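Long-range contact in omega transaminase (Pseudomonas sp., PDB 5LHA), which probably transfers amino groups between amines and keto compounds, using a pyridoxal phosphate cofactor that is bound here in its aminated, pyridoxamine form: residues Q203-E214 and D245-R256. Sequence-based numbering, arbitrary orientation.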
loop_
_atom_site.group_PDB
_atom_site.type_symbol
_atom_site.label_atom_id
_atom_site.label_comp_id
_atom_site.label_asym_id
_atom_site.label_seq_id
_atom_site.Cartn_x
_atom_site.Cartn_y
_atom_site.Cartn_z
ATOM N N GLN A 203 -29.242 22.410 7.620
ATOM C CA GLN A 203 -29.287 21.477 8.745
ATOM C C GLN A 203 -29.470 20.043 8.260
ATOM O O GLN A 203 -28.831 19.119 8.778
ATOM C CB GLN A 203 -30.400 21.868 9.723
ATOM C CG GLN A 203 -30.398 21.093 11.050
ATOM C CD GLN A 203 -30.924 19.658 10.932
ATOM O OE1 GLN A 203 -31.905 19.394 10.229
ATOM N NE2 GLN A 203 -30.263 18.725 11.620
ATOM N N ALA A 204 -30.342 19.834 7.271
ATOM C CA ALA A 204 -30.522 18.492 6.735
ATOM C C ALA A 204 -29.268 17.996 6.022
ATOM O O ALA A 204 -28.985 16.794 6.040
ATOM C CB ALA A 204 -31.725 18.462 5.795
ATOM N N LEU A 205 -28.509 18.902 5.395
ATOM C CA LEU A 205 -27.293 18.505 4.683
ATOM C C LEU A 205 -26.168 18.157 5.652
ATOM O O LEU A 205 -25.402 17.217 5.411
ATOM C CB LEU A 205 -26.857 19.616 3.723
ATOM C CG LEU A 205 -25.647 19.350 2.822
ATOM C CD1 LEU A 205 -25.855 18.136 1.918
ATOM C CD2 LEU A 205 -25.360 20.572 1.991
ATOM N N THR A 206 -26.006 18.946 6.712
ATOM C CA THR A 206 -25.048 18.595 7.752
ATOM C C THR A 206 -25.345 17.224 8.339
ATOM O O THR A 206 -24.431 16.414 8.536
ATOM C CB THR A 206 -25.059 19.652 8.853
ATOM O OG1 THR A 206 -24.575 20.891 8.329
ATOM C CG2 THR A 206 -24.195 19.221 10.038
ATOM N N ALA A 207 -26.627 16.947 8.610
ATOM C CA ALA A 207 -27.018 15.685 9.234
ATOM C C ALA A 207 -26.712 14.489 8.337
ATOM O O ALA A 207 -26.244 13.449 8.818
ATOM C CB ALA A 207 -28.503 15.727 9.595
ATOM N N HIS A 208 -26.990 14.611 7.036
ATOM C CA HIS A 208 -26.626 13.566 6.085
ATOM C C HIS A 208 -25.125 13.293 6.133
ATOM O O HIS A 208 -24.687 12.135 6.146
ATOM C CB HIS A 208 -27.052 13.969 4.671
ATOM C CG HIS A 208 -28.524 13.851 4.420
ATOM N ND1 HIS A 208 -29.230 12.688 4.634
ATOM C CD2 HIS A 208 -29.420 14.760 3.968
ATOM C CE1 HIS A 208 -30.501 12.886 4.325
ATOM N NE2 HIS A 208 -30.643 14.137 3.922
ATOM N N CYS A 209 -24.318 14.360 6.158
ATOM C CA CYS A 209 -22.872 14.195 6.074
ATOM C C CYS A 209 -22.323 13.554 7.344
ATOM O O CYS A 209 -21.508 12.624 7.278
ATOM C CB CYS A 209 -22.214 15.555 5.829
ATOM S SG CYS A 209 -22.559 16.276 4.202
ATOM N N ILE A 210 -22.794 14.012 8.510
ATOM C CA ILE A 210 -22.340 13.460 9.787
ATOM C C ILE A 210 -22.728 11.993 9.919
ATOM O O ILE A 210 -21.928 11.163 10.371
ATOM C CB ILE A 210 -22.901 14.304 10.943
ATOM C CG1 ILE A 210 -22.263 15.683 10.904
ATOM C CG2 ILE A 210 -22.626 13.649 12.276
ATOM C CD1 ILE A 210 -20.772 15.617 11.077
ATOM N N ARG A 211 -23.958 11.647 9.534
ATOM C CA ARG A 211 -24.363 10.246 9.566
ATOM C C ARG A 211 -23.462 9.393 8.676
ATOM O O ARG A 211 -23.062 8.288 9.064
ATOM C CB ARG A 211 -25.827 10.112 9.156
ATOM C CG ARG A 211 -26.245 8.695 8.860
ATOM C CD ARG A 211 -27.718 8.617 8.508
ATOM N NE ARG A 211 -28.012 7.457 7.670
ATOM C CZ ARG A 211 -29.221 7.154 7.216
ATOM N NH1 ARG A 211 -30.258 7.924 7.522
ATOM N NH2 ARG A 211 -29.394 6.079 6.454
ATOM N N GLN A 212 -23.120 9.900 7.486
ATOM C CA GLN A 212 -22.160 9.211 6.632
ATOM C C GLN A 212 -20.815 9.056 7.335
ATOM O O GLN A 212 -20.143 8.029 7.193
ATOM C CB GLN A 212 -21.980 9.971 5.313
ATOM C CG GLN A 212 -20.976 9.344 4.346
ATOM C CD GLN A 212 -20.710 10.214 3.121
ATOM O OE1 GLN A 212 -19.905 11.144 3.165
ATOM N NE2 GLN A 212 -21.382 9.908 2.021
ATOM N N LEU A 213 -20.393 10.084 8.072
ATOM C CA LEU A 213 -19.111 10.023 8.770
ATOM C C LEU A 213 -19.109 8.950 9.864
ATOM O O LEU A 213 -18.141 8.190 10.001
ATOM C CB LEU A 213 -18.769 11.407 9.328
ATOM C CG LEU A 213 -17.607 11.537 10.310
ATOM C CD1 LEU A 213 -16.309 11.124 9.669
ATOM C CD2 LEU A 213 -17.525 12.977 10.785
ATOM N N GLU A 214 -20.181 8.876 10.662
ATOM C CA GLU A 214 -20.259 7.832 11.683
ATOM C C GLU A 214 -20.232 6.443 11.066
ATOM O O GLU A 214 -19.596 5.527 11.602
ATOM C CB GLU A 214 -21.521 7.983 12.526
ATOM C CG GLU A 214 -21.527 9.193 13.393
ATOM C CD GLU A 214 -22.866 9.438 14.045
ATOM O OE1 GLU A 214 -23.886 8.860 13.609
ATOM O OE2 GLU A 214 -22.897 10.231 15.004
ATOM N N ASP A 245 -23.432 24.469 11.415
ATOM C CA ASP A 245 -23.365 23.399 12.398
ATOM C C ASP A 245 -22.483 22.230 11.964
ATOM O O ASP A 245 -22.323 21.279 12.735
ATOM C CB ASP A 245 -24.778 22.906 12.729
ATOM C CG ASP A 245 -25.588 22.587 11.489
ATOM O OD1 ASP A 245 -25.217 23.065 10.396
ATOM O OD2 ASP A 245 -26.592 21.852 11.606
ATOM N N TYR A 246 -21.917 22.261 10.756
ATOM C CA TYR A 246 -21.128 21.123 10.288
ATOM C C TYR A 246 -19.839 20.943 11.090
ATOM O O TYR A 246 -19.548 19.840 11.568
ATOM C CB TYR A 246 -20.815 21.259 8.800
ATOM C CG TYR A 246 -19.953 20.122 8.289
ATOM C CD1 TYR A 246 -20.467 18.835 8.175
ATOM C CD2 TYR A 246 -18.629 20.334 7.921
ATOM C CE1 TYR A 246 -19.688 17.789 7.712
ATOM C CE2 TYR A 246 -17.844 19.294 7.450
ATOM C CZ TYR A 246 -18.380 18.026 7.348
ATOM O OH TYR A 246 -17.600 16.991 6.882
ATOM N N TRP A 247 -19.021 21.994 11.197
ATOM C CA TRP A 247 -17.742 21.852 11.888
ATOM C C TRP A 247 -17.909 21.558 13.379
ATOM O O TRP A 247 -17.148 20.746 13.921
ATOM C CB TRP A 247 -16.859 23.088 11.669
ATOM C CG TRP A 247 -15.973 22.931 10.459
ATOM C CD1 TRP A 247 -16.330 23.102 9.150
ATOM C CD2 TRP A 247 -14.601 22.511 10.447
ATOM N NE1 TRP A 247 -15.259 22.838 8.328
ATOM C CE2 TRP A 247 -14.188 22.470 9.098
ATOM C CE3 TRP A 247 -13.682 22.175 11.444
ATOM C CZ2 TRP A 247 -12.892 22.116 8.724
ATOM C CZ3 TRP A 247 -12.400 21.821 11.073
ATOM C CH2 TRP A 247 -12.016 21.791 9.723
ATOM N N PRO A 248 -18.872 22.171 14.082
ATOM C CA PRO A 248 -19.127 21.731 15.466
ATOM C C PRO A 248 -19.497 20.258 15.589
ATOM O O PRO A 248 -19.059 19.592 16.536
ATOM C CB PRO A 248 -20.271 22.651 15.911
ATOM C CG PRO A 248 -20.047 23.899 15.123
ATOM C CD PRO A 248 -19.572 23.438 13.783
ATOM N N ARG A 249 -20.299 19.725 14.667
ATOM C CA ARG A 249 -20.626 18.305 14.724
ATOM C C ARG A 249 -19.498 17.435 14.194
ATOM O O ARG A 249 -19.482 16.229 14.462
ATOM C CB ARG A 249 -21.913 18.027 13.954
ATOM C CG ARG A 249 -23.134 18.716 14.540
ATOM C CD ARG A 249 -24.404 18.236 13.869
ATOM N NE ARG A 249 -24.548 16.783 13.977
ATOM C CZ ARG A 249 -25.641 16.105 13.637
ATOM N NH1 ARG A 249 -26.707 16.742 13.160
ATOM N NH2 ARG A 249 -25.667 14.785 13.775
ATOM N N LEU A 250 -18.564 18.023 13.439
ATOM C CA LEU A 250 -17.316 17.342 13.113
ATOM C C LEU A 250 -16.482 17.123 14.368
ATOM O O LEU A 250 -16.056 16.000 14.662
ATOM C CB LEU A 250 -16.542 18.171 12.094
ATOM C CG LEU A 250 -15.665 17.446 11.083
ATOM C CD1 LEU A 250 -16.489 16.414 10.339
ATOM C CD2 LEU A 250 -15.073 18.461 10.126
ATOM N N ARG A 251 -16.251 18.204 15.125
ATOM C CA ARG A 251 -15.527 18.138 16.392
ATOM C C ARG A 251 -16.123 17.094 17.331
ATOM O O ARG A 251 -15.392 16.334 17.976
ATOM C CB ARG A 251 -15.544 19.523 17.047
ATOM C CG ARG A 251 -14.836 19.671 18.404
ATOM C CD ARG A 251 -13.322 19.603 18.316
ATOM N NE ARG A 251 -12.802 18.243 18.390
ATOM C CZ ARG A 251 -11.511 17.947 18.310
ATOM N NH1 ARG A 251 -10.622 18.913 18.145
ATOM N NH2 ARG A 251 -11.105 16.692 18.387
ATOM N N GLU A 252 -17.452 17.054 17.433
ATOM C CA GLU A 252 -18.090 16.129 18.361
ATOM C C GLU A 252 -17.853 14.684 17.951
ATOM O O GLU A 252 -17.539 13.834 18.794
ATOM C CB GLU A 252 -19.588 16.401 18.425
ATOM C CG GLU A 252 -19.961 17.714 19.064
ATOM C CD GLU A 252 -21.398 18.089 18.771
ATOM O OE1 GLU A 252 -22.087 17.315 18.064
ATOM O OE2 GLU A 252 -21.833 19.162 19.232
ATOM N N VAL A 253 -17.992 14.387 16.658
ATOM C CA VAL A 253 -17.849 13.010 16.193
ATOM C C VAL A 253 -16.419 12.521 16.384
ATOM O O VAL A 253 -16.191 11.380 16.805
ATOM C CB VAL A 253 -18.304 12.897 14.724
ATOM C CG1 VAL A 253 -18.020 11.508 14.185
ATOM C CG2 VAL A 253 -19.788 13.199 14.613
ATOM N N CYS A 254 -15.436 13.378 16.094
ATOM C CA CYS A 254 -14.041 13.012 16.314
ATOM C C CYS A 254 -13.773 12.735 17.788
ATOM O O CYS A 254 -12.988 11.842 18.132
ATOM C CB CYS A 254 -13.119 14.124 15.804
ATOM S SG CYS A 254 -13.016 14.289 14.001
ATOM N N ASP A 255 -14.430 13.486 18.675
ATOM C CA ASP A 255 -14.228 13.294 20.109
ATOM C C ASP A 255 -14.764 11.947 20.577
ATOM O O ASP A 255 -14.162 11.302 21.443
ATOM C CB ASP A 255 -14.900 14.422 20.892
ATOM C CG ASP A 255 -14.125 15.719 20.834
ATOM O OD1 ASP A 255 -12.885 15.677 20.689
ATOM O OD2 ASP A 255 -14.765 16.786 20.950
ATOM N N ARG A 256 -15.887 11.499 20.006
ATOM C CA ARG A 256 -16.434 10.184 20.330
ATOM C C ARG A 256 -15.404 9.079 20.145
ATOM O O ARG A 256 -15.483 8.037 20.803
ATOM C CB ARG A 256 -17.659 9.901 19.457
ATOM C CG ARG A 256 -18.877 9.359 20.201
ATOM C CD ARG A 256 -20.125 9.490 19.336
ATOM N NE ARG A 256 -20.385 10.896 19.029
ATOM C CZ ARG A 256 -21.207 11.325 18.078
ATOM N NH1 ARG A 256 -21.862 10.455 17.323
ATOM N NH2 ARG A 256 -21.365 12.629 17.882
#
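I210 drops knob-into-hole among Y246, R249, L250 and V253, a worked example of how two nearly parallel helices, 203-214 and 246-256, interlock on one face of a sheet. Their axes pass 10.1 Å apart at -22°. The two branches of I210 divide the work: CD1 reaches Y246 CE1 and L250, while CG2, anti to the backbone N, lies 3.7 Å from V253 CG2. Deeper in, L213 crosses L250 at about a right angle, its CD2 3.6 Å from L250 CD1, and slides past V253. T206 CG2 comes in at the ring edge of Y246.

R249 turns back over this apolar seam, bent at chi3 (57°), with I210 CG1 over one face of its guanidinium and I210 CG2 3.6 Å from NH2. Cut back to alanine, this position would probably leave that flank of I210 uncovered.

Polar contacts mark the ends. T206 OG1 lies 3.1 Å from D245 OD1, but P202 O competes for its proton. At the other end E214 OE2 and R256 NH1 form a salt bridge, though their 2.5 Å separation is implausibly short and its exact geometry doubtful; NH1 comes to the anti side, well out of the plane of a carboxylate turned 74° from the guanidinium.

Beneath, L213 and L250 both rest on L228 of strand 225-230, and Y246 on L153 of strand 149-153, within the central sheet characteristic of fold-type I aminotransferases; on the outer side, R211 pairs with D198 of the second subunit.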